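Local coordinates for cytochrome P450 (CYP102L1) (Mycobacterium phage Adler, PDB 6N6Q), which binds haem as a cytochrome P450 and probably acts as a monooxygenase, though its substrate is not established here, at residues T34-L39 with F372-A377; R89-D94 with R190-A195; G279-A284 with S453-L458; I287-H292 with L458-L463. All coordinates share one frame; numbering follows the deposited sequence.

Contact 1: residues T34-L39 with F372-A377; sequences TPVQGL and FVNLHA
Val36 lays its CG1 methyl against the amide of Asn374, 3.5 Å from OD1, and the same methyl reaches His376 CB at 3.9 Å. CG1 stands anti to the backbone N (chi1 -178°), and the valine and asparagine side chains run alongside each other, pointing opposite ways. Leu39 CB packs against the nitrogen end of the amide, 3.6 Å from Asn374 ND2. The amide thus lies against two aliphatic residues about one turn apart, while its OD1 still caps the next helix. Asn374 is the N-cap of the helix that begins at Leu375: Ala377 N donates to Asn374 OD1 over 3.0 Å, nearly straight at 159°, but from well above the carbonyl plane. This is the P450 fold at the point where its first helix, 35-43, packs on the main beta-sheet, with strand 370-374 ending and turning directly into helix 375-379. The short segments of helix and strand run at 77° to each other. Leu39 extends the apolar part of the contact toward the strand, with CD1 4.5 Å from Phe372 CE2. Val36 O lies at the edge of the His376 imidazole, near its plane, 4.1 Å from ND1. Thr40, one residue beyond Leu39, joins the polar groups, since its OG1 is hydrogen-bonded to Val36 O and His376 ND1 and more weakly to Asn374 ND2. Gln37 touches with CG, 4.3 Å from His376 CE1, while its NE2 is hydrogen-bonded to Val452 O.

Contact 2: residues R89-D94 with R190-A195; sequences RSVAGD and RELQYA
Ser90 and Ala195 bring their CA atoms to 6.1 Å, and Val91 and Glu191 theirs to 6.6 Å, a separation small enough for the short helix 89-92 to touch the backbone of its larger neighbour as well as the side chains. Val91 carries the contact. With chi1 177°, CG1 is anti to the backbone N and CG2 beside it; CG2 rests 3.3 Å from Glu191 O. That carbonyl also accepts a weak helical bond from Ala195 N, so the methyl abuts an oxygen already engaged along its helix. CG2 further meets Glu191 CG at 3.7 Å and Ala195 CB at 4.0 Å, while CG1 turns to Leu192 CD2 at 4.3 Å. The valine therefore fits between residues on successive turns. Glu191 contributes its aliphatic part here; the chain then bends at chi2 (59°), and its carboxylate oxygen OE1 is hydrogen-bonded to His217 ND1. Ser90 adds a looser touch, CB to CB with Ala195. By its place in the P450 fold, helix 89-92 belongs to the region before the C helix, and helix 183-196 probably corresponds to the F helix; such elements commonly border the substrate pocket. Glu191 and Tyr194 of helix 183-196 also pack on helix 212-237, whereas Leu192 and Ala92 reach helix 265-296 at Val277 and Thr274.

Contact 3: residues G279-A284 with S453-L458; sequences GSETSA and SETLTL. With HEM (protoporphyrin IX containing Fe), chain E.
Thr455 OG1 donates to Glu281 OE2 over 3.0 Å, the one hydrogen bond between the two segments, meeting the oxygen from 44° above the carboxylate plane. The same hydroxyl accepts a long, weak bond from Thr457 N and so links the glutamate to the turn of the hairpin. Thr457 OG1 in turn has a weak hydrogen bond with Asn285 ND2. Van der Waals contacts come next: Thr457 OG1 lies 3.3 Å from Glu281 CG, and the CG2 methyls of Thr282 and Thr457 meet at 3.6 Å, their side chains crossing at about a right angle. Contacts with the haem are made by Gly279, Thr282 and Ser283, and Thr282 touches both partners. Its OG1, between the backbone N and carbonyl carbon (chi1 53°), is hydrogen-bonded to Ala278 O and sits 3.2 Å from HEM C4B; Gly279 CA approaches HEM C2C at 3.3 Å. The sequence fits the P450 I-helix motif, whose acid-alcohol pair is generally associated with oxygen activation; here Glu281 reaches the hairpin, while Thr282 OG1 lies against the porphyrin. Helix 265-296 thus runs between the haem and the turn joining strands 451-454 and 458-461, while Ser280 and Ala284 pack on helix 152-169.

Contact 4: residues I287-H292 with L458-L463; sequences IAFALH and LKPSDL
Ala288 places its CB 4.1 Å from both Pro460 CG and Leu463 CD2, where the long helix 265-296 of the P450 fold lies against the second strand of the two-stranded hairpin near the C terminus. The short segments of helix and strand approach to 8.2 Å between axes, at 45°. The backbone takes part as well, Ala288 O lying 3.3 Å from Leu463 CD2. Next in sequence, Phe289 supplies the aromatic surface. Pro460 CG stands above the centre of its ring, 3.4 Å from the centroid and only 7° off the normal, a well-formed CH-pi contact. Pro460 CD leans toward the CE2 side. At the ring's edge, near its plane, lies Leu458 O, 3.7 Å from CE2. The ring also stacks with Trp342, so the phenyl group joins strand and indole. One turn after Ala288, His292 meets Leu463, the last residue of 458-463. The leucine divides its two methyls between the two helical positions, CD2 going to the alanine and CD1 lying 3.9 Å from His292 ND1, oblique to the ring.

How the contacts relate
From the N terminus, the first helix enters contact 1, which closes only at strand 370-374 more than 330 residues later and anchors that helix to the main sheet. Contact 2 opens and closes within this span, joining helix 89-92 to helix 183-196. Contacts 3 and 4 then open in succession on helix 265-296, inside the loop of contact 1, and close beyond it on the C-terminal hairpin, so both cross contact 1 and each other. Leu458 belongs to both. The Glu454 carboxylate is hydrogen-bonded to the backbone N atoms of Val36 and Gln37, tying the hairpin to contact 1, while Leu456 touches Leu192 of contact 2.

Contact 1: residues T34-L39 with F372-A377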
# COMPACT_ATOMS: atom_id res chain seq x y z
N THR A 34 -3.86 -0.98 19.13
CA THR A 34 -3.77 -1.33 17.72
C THR A 34 -5.16 -1.76 17.27
O THR A 34 -5.62 -2.84 17.67
CB THR A 34 -2.76 -2.46 17.51
OG1 THR A 34 -3.21 -3.64 18.18
CG2 THR A 34 -1.40 -2.06 18.06
N PRO A 35 -5.86 -0.95 16.47
CA PRO A 35 -7.29 -1.23 16.23
C PRO A 35 -7.55 -2.54 15.50
O PRO A 35 -8.34 -3.37 15.99
CB PRO A 35 -7.74 -0.02 15.40
CG PRO A 35 -6.75 1.05 15.71
CD PRO A 35 -5.45 0.34 15.90
N VAL A 36 -6.91 -2.76 14.35
CA VAL A 36 -7.22 -3.94 13.55
C VAL A 36 -6.78 -5.21 14.26
O VAL A 36 -7.48 -6.23 14.23
CB VAL A 36 -6.59 -3.82 12.15
CG1 VAL A 36 -6.96 -5.02 11.29
CG2 VAL A 36 -7.03 -2.52 11.48
N GLN A 37 -5.61 -5.18 14.90
CA GLN A 37 -5.17 -6.34 15.67
C GLN A 37 -6.09 -6.61 16.86
O GLN A 37 -6.24 -7.76 17.27
CB GLN A 37 -3.73 -6.14 16.15
CG GLN A 37 -2.72 -6.04 15.01
CD GLN A 37 -1.36 -5.55 15.47
OE1 GLN A 37 -0.77 -6.09 16.40
NE2 GLN A 37 -0.86 -4.51 14.81
N GLY A 38 -6.71 -5.56 17.41
CA GLY A 38 -7.67 -5.75 18.49
C GLY A 38 -8.99 -6.30 18.00
O GLY A 38 -9.61 -7.14 18.67
N LEU A 39 -9.43 -5.86 16.82
CA LEU A 39 -10.66 -6.39 16.24
C LEU A 39 -10.52 -7.86 15.88
O LEU A 39 -11.49 -8.62 16.00
CB LEU A 39 -11.06 -5.58 15.01
CG LEU A 39 -11.42 -4.11 15.25
CD1 LEU A 39 -11.67 -3.39 13.94
CD2 LEU A 39 -12.64 -4.01 16.16
N PHE A 372 -17.02 -2.98 7.78
CA PHE A 372 -15.58 -3.07 7.62
C PHE A 372 -15.20 -4.53 7.40
O PHE A 372 -15.54 -5.38 8.23
CB PHE A 372 -14.85 -2.50 8.83
CG PHE A 372 -13.35 -2.63 8.77
CD1 PHE A 372 -12.60 -1.81 7.94
CD2 PHE A 372 -12.69 -3.56 9.56
CE1 PHE A 372 -11.22 -1.93 7.88
CE2 PHE A 372 -11.31 -3.67 9.51
CZ PHE A 372 -10.58 -2.86 8.67
N VAL A 373 -14.52 -4.81 6.30
CA VAL A 373 -13.98 -6.13 6.03
C VAL A 373 -12.59 -6.19 6.65
O VAL A 373 -11.68 -5.48 6.23
CB VAL A 373 -13.93 -6.42 4.53
CG1 VAL A 373 -13.19 -7.73 4.27
CG2 VAL A 373 -15.33 -6.47 3.95
N ASN A 374 -12.43 -7.03 7.68
CA ASN A 374 -11.16 -7.18 8.38
C ASN A 374 -10.32 -8.21 7.63
O ASN A 374 -10.47 -9.42 7.85
CB ASN A 374 -11.39 -7.58 9.83
CG ASN A 374 -10.13 -7.51 10.67
OD1 ASN A 374 -9.02 -7.60 10.16
ND2 ASN A 374 -10.30 -7.34 11.98
N LEU A 375 -9.43 -7.74 6.76
CA LEU A 375 -8.60 -8.65 5.98
C LEU A 375 -7.59 -9.36 6.87
O LEU A 375 -7.31 -10.55 6.67
CB LEU A 375 -7.87 -7.89 4.87
CG LEU A 375 -8.71 -7.43 3.68
CD1 LEU A 375 -7.89 -6.48 2.82
CD2 LEU A 375 -9.18 -8.62 2.87
N HIS A 376 -7.02 -8.66 7.86
CA HIS A 376 -6.04 -9.28 8.73
C HIS A 376 -6.63 -10.47 9.48
O HIS A 376 -5.95 -11.49 9.66
CB HIS A 376 -5.49 -8.25 9.73
CG HIS A 376 -4.67 -8.86 10.82
ND1 HIS A 376 -5.06 -8.83 12.15
CD2 HIS A 376 -3.49 -9.52 10.79
CE1 HIS A 376 -4.15 -9.44 12.88
NE2 HIS A 376 -3.19 -9.87 12.09
N ALA A 377 -7.88 -10.36 9.91
CA ALA A 377 -8.53 -11.49 10.55
C ALA A 377 -8.91 -12.56 9.53
O ALA A 377 -8.79 -13.76 9.81
CB ALA A 377 -9.76 -11.02 11.33

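Contact 2: residues R89-D94 with R190-A195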
# COMPACT_ATOMS: atom_id res chain seq x y z
N ARG A 89 -9.29 13.20 2.87
CA ARG A 89 -9.71 14.14 1.84
C ARG A 89 -9.14 15.53 2.06
O ARG A 89 -9.05 16.32 1.12
CB ARG A 89 -11.24 14.20 1.78
CG ARG A 89 -11.90 12.90 1.36
CD ARG A 89 -13.41 13.02 1.35
NE ARG A 89 -13.88 14.06 0.44
CZ ARG A 89 -14.22 13.84 -0.83
NH1 ARG A 89 -14.15 12.62 -1.33
NH2 ARG A 89 -14.64 14.85 -1.58
N SER A 90 -8.74 15.85 3.30
CA SER A 90 -8.06 17.11 3.56
C SER A 90 -6.70 17.18 2.88
O SER A 90 -6.17 18.28 2.70
CB SER A 90 -7.91 17.33 5.06
OG SER A 90 -9.18 17.48 5.68
N VAL A 91 -6.13 16.03 2.52
CA VAL A 91 -4.83 15.97 1.84
C VAL A 91 -5.00 15.62 0.36
O VAL A 91 -4.56 16.37 -0.51
CB VAL A 91 -3.89 14.97 2.54
CG1 VAL A 91 -2.58 14.85 1.79
CG2 VAL A 91 -3.66 15.38 3.99
N ALA A 92 -5.66 14.51 0.07
CA ALA A 92 -5.78 14.00 -1.29
C ALA A 92 -7.05 14.45 -2.01
O ALA A 92 -7.21 14.14 -3.19
CB ALA A 92 -5.71 12.47 -1.29
N GLY A 93 -7.94 15.16 -1.32
CA GLY A 93 -9.13 15.71 -1.96
C GLY A 93 -9.97 14.64 -2.63
O GLY A 93 -10.25 13.58 -2.06
N ASP A 94 -10.39 14.92 -3.86
CA ASP A 94 -11.17 13.97 -4.65
C ASP A 94 -10.30 13.10 -5.55
O ASP A 94 -10.67 12.80 -6.69
CB ASP A 94 -12.23 14.71 -5.46
CG ASP A 94 -11.63 15.70 -6.44
OD1 ASP A 94 -10.42 16.00 -6.35
OD2 ASP A 94 -12.38 16.19 -7.32
N ARG A 190 3.46 15.89 7.67
CA ARG A 190 2.79 16.74 8.65
C ARG A 190 1.33 16.95 8.29
O ARG A 190 0.48 17.08 9.18
CB ARG A 190 3.49 18.10 8.75
CG ARG A 190 4.84 18.07 9.45
CD ARG A 190 5.24 19.48 9.88
NE ARG A 190 5.23 20.42 8.77
CZ ARG A 190 6.29 20.71 8.02
NH1 ARG A 190 7.46 20.14 8.28
NH2 ARG A 190 6.19 21.58 7.03
N GLU A 191 1.01 16.97 7.00
CA GLU A 191 -0.37 17.14 6.57
C GLU A 191 -1.19 15.88 6.79
O GLU A 191 -2.40 15.96 7.01
CB GLU A 191 -0.40 17.56 5.10
CG GLU A 191 -1.61 18.37 4.69
CD GLU A 191 -1.75 19.67 5.47
OE1 GLU A 191 -2.90 20.15 5.61
OE2 GLU A 191 -0.73 20.20 5.95
N LEU A 192 -0.55 14.71 6.73
CA LEU A 192 -1.25 13.46 7.03
C LEU A 192 -1.56 13.36 8.52
O LEU A 192 -2.65 12.90 8.89
CB LEU A 192 -0.41 12.26 6.58
CG LEU A 192 -0.26 12.03 5.07
CD1 LEU A 192 0.84 11.01 4.81
CD2 LEU A 192 -1.57 11.58 4.45
N GLN A 193 -0.62 13.77 9.37
CA GLN A 193 -0.87 13.76 10.81
C GLN A 193 -2.00 14.72 11.18
O GLN A 193 -2.86 14.39 12.00
CB GLN A 193 0.40 14.13 11.57
CG GLN A 193 1.55 13.17 11.39
CD GLN A 193 2.78 13.60 12.16
OE1 GLN A 193 2.82 14.69 12.73
NE2 GLN A 193 3.80 12.74 12.19
N TYR A 194 -1.99 15.91 10.58
CA TYR A 194 -3.03 16.90 10.85
C TYR A 194 -4.40 16.45 10.37
O TYR A 194 -5.41 16.93 10.88
CB TYR A 194 -2.64 18.23 10.21
CG TYR A 194 -3.53 19.39 10.59
CD1 TYR A 194 -3.31 20.09 11.77
CD2 TYR A 194 -4.57 19.81 9.77
CE1 TYR A 194 -4.10 21.16 12.13
CE2 TYR A 194 -5.37 20.87 10.12
CZ TYR A 194 -5.13 21.55 11.30
OH TYR A 194 -5.93 22.61 11.65
N ALA A 195 -4.45 15.53 9.40
CA ALA A 195 -5.73 15.07 8.87
C ALA A 195 -6.36 14.02 9.78
O ALA A 195 -7.58 14.03 9.98
CB ALA A 195 -5.55 14.51 7.46

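Contact 3: residues G279-A284 with S453-L458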
# COMPACT_ATOMS: atom_id res chain seq x y z
N GLY A 279 0.51 4.66 -2.59
CA GLY A 279 1.35 3.65 -3.20
C GLY A 279 2.66 3.41 -2.48
O GLY A 279 3.20 2.30 -2.51
N SER A 280 3.19 4.44 -1.82
CA SER A 280 4.50 4.34 -1.20
C SER A 280 4.46 3.52 0.08
O SER A 280 5.22 2.56 0.23
CB SER A 280 5.06 5.73 -0.92
OG SER A 280 6.02 5.70 0.12
N GLU A 281 3.59 3.89 1.02
CA GLU A 281 3.64 3.28 2.35
C GLU A 281 3.21 1.81 2.31
O GLU A 281 3.77 0.98 3.03
CB GLU A 281 2.77 4.07 3.33
CG GLU A 281 3.05 3.74 4.79
CD GLU A 281 2.36 4.69 5.75
OE1 GLU A 281 1.53 5.50 5.29
OE2 GLU A 281 2.65 4.63 6.96
N THR A 282 2.22 1.48 1.48
CA THR A 282 1.78 0.09 1.37
C THR A 282 2.90 -0.79 0.84
O THR A 282 3.20 -1.85 1.41
CB THR A 282 0.55 -0.00 0.46
OG1 THR A 282 0.83 0.63 -0.79
CG2 THR A 282 -0.65 0.67 1.12
N SER A 283 3.53 -0.38 -0.27
CA SER A 283 4.58 -1.20 -0.87
C SER A 283 5.81 -1.28 0.02
O SER A 283 6.46 -2.32 0.10
CB SER A 283 4.95 -0.65 -2.24
OG SER A 283 3.82 -0.58 -3.09
N ALA A 284 6.15 -0.18 0.70
CA ALA A 284 7.35 -0.15 1.53
C ALA A 284 7.22 -1.07 2.73
O ALA A 284 8.17 -1.78 3.09
CB ALA A 284 7.64 1.28 1.98
N SER A 453 2.96 -1.91 14.35
CA SER A 453 2.23 -0.69 14.63
C SER A 453 1.22 -0.42 13.51
O SER A 453 1.32 -0.96 12.41
CB SER A 453 3.18 0.50 14.78
OG SER A 453 3.77 0.85 13.53
N GLU A 454 0.24 0.42 13.81
CA GLU A 454 -0.85 0.72 12.89
C GLU A 454 -0.91 2.22 12.66
O GLU A 454 -1.25 2.98 13.57
CB GLU A 454 -2.18 0.18 13.42
CG GLU A 454 -2.16 -1.30 13.74
CD GLU A 454 -3.55 -1.89 13.83
OE1 GLU A 454 -4.50 -1.29 13.27
OE2 GLU A 454 -3.71 -2.96 14.47
N THR A 455 -0.57 2.64 11.45
CA THR A 455 -0.74 4.02 11.00
C THR A 455 -1.85 4.03 9.95
O THR A 455 -2.93 3.50 10.23
CB THR A 455 0.60 4.56 10.51
OG1 THR A 455 0.96 3.91 9.29
CG2 THR A 455 1.68 4.31 11.55
N LEU A 456 -1.65 4.60 8.76
CA LEU A 456 -2.56 4.33 7.66
C LEU A 456 -2.44 2.90 7.18
O LEU A 456 -3.38 2.38 6.57
CB LEU A 456 -2.30 5.30 6.51
CG LEU A 456 -2.44 6.79 6.84
CD1 LEU A 456 -2.16 7.65 5.61
CD2 LEU A 456 -3.83 7.08 7.40
N THR A 457 -1.30 2.25 7.44
CA THR A 457 -1.05 0.88 7.05
C THR A 457 -0.42 0.13 8.22
O THR A 457 -0.05 0.71 9.24
CB THR A 457 -0.12 0.80 5.83
OG1 THR A 457 1.15 1.38 6.16
CG2 THR A 457 -0.72 1.52 4.64
N LEU A 458 -0.31 -1.19 8.06
CA LEU A 458 0.42 -2.01 9.01
C LEU A 458 1.91 -1.92 8.71
O LEU A 458 2.33 -2.01 7.55
CB LEU A 458 -0.05 -3.47 8.94
CG LEU A 458 -1.12 -3.90 9.95
CD1 LEU A 458 -2.26 -2.89 10.01
CD2 LEU A 458 -1.64 -5.29 9.61
CHA HEM E . -6.74 1.08 -3.73
CHB HEM E . -3.84 -1.95 -1.27
CHC HEM E . -0.01 -0.35 -3.81
CHD HEM E . -2.79 3.16 -5.70
C1A HEM E . -6.31 0.09 -2.86
C2A HEM E . -7.13 -0.71 -1.98
C3A HEM E . -6.33 -1.54 -1.30
C4A HEM E . -4.97 -1.30 -1.73
CMA HEM E . -6.80 -2.57 -0.25
CAA HEM E . -8.67 -0.62 -1.82
CBA HEM E . -8.99 0.46 -0.80
CGA HEM E . -10.46 0.46 -0.47
O1A HEM E . -11.19 -0.45 -0.95
O2A HEM E . -10.91 1.38 0.26
C1B HEM E . -2.56 -1.83 -1.78
C2B HEM E . -1.43 -2.67 -1.46
C3B HEM E . -0.36 -2.23 -2.16
C4B HEM E . -0.80 -1.09 -2.95
CMB HEM E . -1.51 -3.85 -0.46
CAB HEM E . 1.10 -2.76 -2.19
CBB HEM E . 1.56 -3.78 -1.46
C1C HEM E . -0.42 0.72 -4.57
C2C HEM E . 0.38 1.46 -5.53
C3C HEM E . -0.37 2.43 -6.06
C4C HEM E . -1.69 2.35 -5.45
CMC HEM E . 1.85 1.18 -5.90
CAC HEM E . 0.15 3.42 -7.13
CBC HEM E . -0.61 4.37 -7.68
C1D HEM E . -4.10 2.90 -5.34
C2D HEM E . -5.27 3.69 -5.72
C3D HEM E . -6.35 3.11 -5.18
C4D HEM E . -5.92 1.94 -4.44
CMD HEM E . -5.25 4.96 -6.59
CAD HEM E . -7.81 3.61 -5.32
CBD HEM E . -8.41 3.08 -6.62
CGD HEM E . -9.87 3.48 -6.71
O1D HEM E . -10.36 3.67 -7.85
O2D HEM E . -10.53 3.63 -5.65
NA HEM E . -4.99 -0.30 -2.67
NB HEM E . -2.14 -0.88 -2.69
NC HEM E . -1.67 1.30 -4.55
ND HEM E . -4.55 1.85 -4.56
FE HEM E . -3.31 0.58 -3.51

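Contact 4: residues I287-H292 with L458-L463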
# COMPACT_ATOMS: atom_id res chain seq x y z
N ILE A 287 7.41 -4.77 1.68
CA ILE A 287 8.81 -5.16 1.49
C ILE A 287 9.49 -5.36 2.84
O ILE A 287 10.25 -6.31 3.04
CB ILE A 287 9.54 -4.11 0.64
CG1 ILE A 287 9.00 -4.10 -0.79
CG2 ILE A 287 11.04 -4.37 0.64
CD1 ILE A 287 9.45 -2.91 -1.61
N ALA A 288 9.21 -4.47 3.80
CA ALA A 288 9.82 -4.58 5.12
C ALA A 288 9.38 -5.87 5.82
O ALA A 288 10.18 -6.51 6.51
CB ALA A 288 9.47 -3.36 5.97
N PHE A 289 8.12 -6.26 5.65
CA PHE A 289 7.66 -7.53 6.20
C PHE A 289 8.36 -8.70 5.53
O PHE A 289 8.79 -9.64 6.21
CB PHE A 289 6.14 -7.66 6.05
CG PHE A 289 5.36 -7.03 7.16
CD1 PHE A 289 5.43 -7.54 8.45
CD2 PHE A 289 4.52 -5.95 6.92
CE1 PHE A 289 4.70 -6.96 9.48
CE2 PHE A 289 3.79 -5.38 7.94
CZ PHE A 289 3.88 -5.88 9.23
N ALA A 290 8.47 -8.67 4.20
CA ALA A 290 9.13 -9.76 3.49
C ALA A 290 10.61 -9.85 3.84
O ALA A 290 11.17 -10.95 3.88
CB ALA A 290 8.94 -9.60 1.98
N LEU A 291 11.26 -8.71 4.08
CA LEU A 291 12.65 -8.74 4.51
C LEU A 291 12.79 -9.36 5.89
O LEU A 291 13.75 -10.09 6.16
CB LEU A 291 13.24 -7.33 4.50
CG LEU A 291 13.58 -6.77 3.11
CD1 LEU A 291 14.13 -5.36 3.21
CD2 LEU A 291 14.56 -7.69 2.41
N HIS A 292 11.83 -9.09 6.79
CA HIS A 292 11.88 -9.70 8.11
C HIS A 292 11.73 -11.21 8.03
O HIS A 292 12.51 -11.96 8.64
CB HIS A 292 10.78 -9.11 9.00
CG HIS A 292 10.50 -9.93 10.22
ND1 HIS A 292 11.33 -9.92 11.33
CD2 HIS A 292 9.51 -10.80 10.51
CE1 HIS A 292 10.84 -10.73 12.24
NE2 HIS A 292 9.74 -11.29 11.77
N LEU A 458 -0.31 -1.19 8.06
CA LEU A 458 0.42 -2.01 9.01
C LEU A 458 1.91 -1.92 8.71
O LEU A 458 2.33 -2.01 7.55
CB LEU A 458 -0.05 -3.47 8.94
CG LEU A 458 -1.12 -3.90 9.95
CD1 LEU A 458 -2.26 -2.89 10.01
CD2 LEU A 458 -1.64 -5.29 9.61
N LYS A 459 2.71 -1.74 9.76
CA LYS A 459 4.14 -1.53 9.60
C LYS A 459 4.90 -2.27 10.70
O LYS A 459 4.47 -2.27 11.86
CB LYS A 459 4.49 -0.04 9.65
CG LYS A 459 5.92 0.28 9.23
CD LYS A 459 6.24 1.75 9.44
CE LYS A 459 6.36 2.07 10.92
NZ LYS A 459 7.41 1.25 11.56
N PRO A 460 6.02 -2.91 10.36
CA PRO A 460 6.89 -3.49 11.39
C PRO A 460 7.60 -2.38 12.16
O PRO A 460 8.28 -1.54 11.57
CB PRO A 460 7.88 -4.35 10.59
CG PRO A 460 7.26 -4.51 9.24
CD PRO A 460 6.47 -3.26 9.00
N SER A 461 7.44 -2.38 13.48
CA SER A 461 8.03 -1.37 14.34
C SER A 461 9.36 -1.85 14.89
O SER A 461 9.50 -3.01 15.30
CB SER A 461 7.08 -1.01 15.49
OG SER A 461 6.83 -2.13 16.32
N ASP A 462 10.35 -0.94 14.91
CA ASP A 462 11.69 -1.22 15.42
C ASP A 462 12.38 -2.33 14.64
O ASP A 462 13.18 -3.09 15.19
CB ASP A 462 11.65 -1.55 16.92
CG ASP A 462 13.01 -1.38 17.59
OD1 ASP A 462 13.97 -0.98 16.90
OD2 ASP A 462 13.10 -1.66 18.80
N LEU A 463 12.09 -2.43 13.34
CA LEU A 463 12.68 -3.46 12.49
C LEU A 463 14.03 -2.96 11.98
O LEU A 463 14.11 -1.98 11.24
CB LEU A 463 11.76 -3.79 11.32
CG LEU A 463 12.27 -4.90 10.39
CD1 LEU A 463 12.41 -6.21 11.14
CD2 LEU A 463 11.35 -5.06 9.19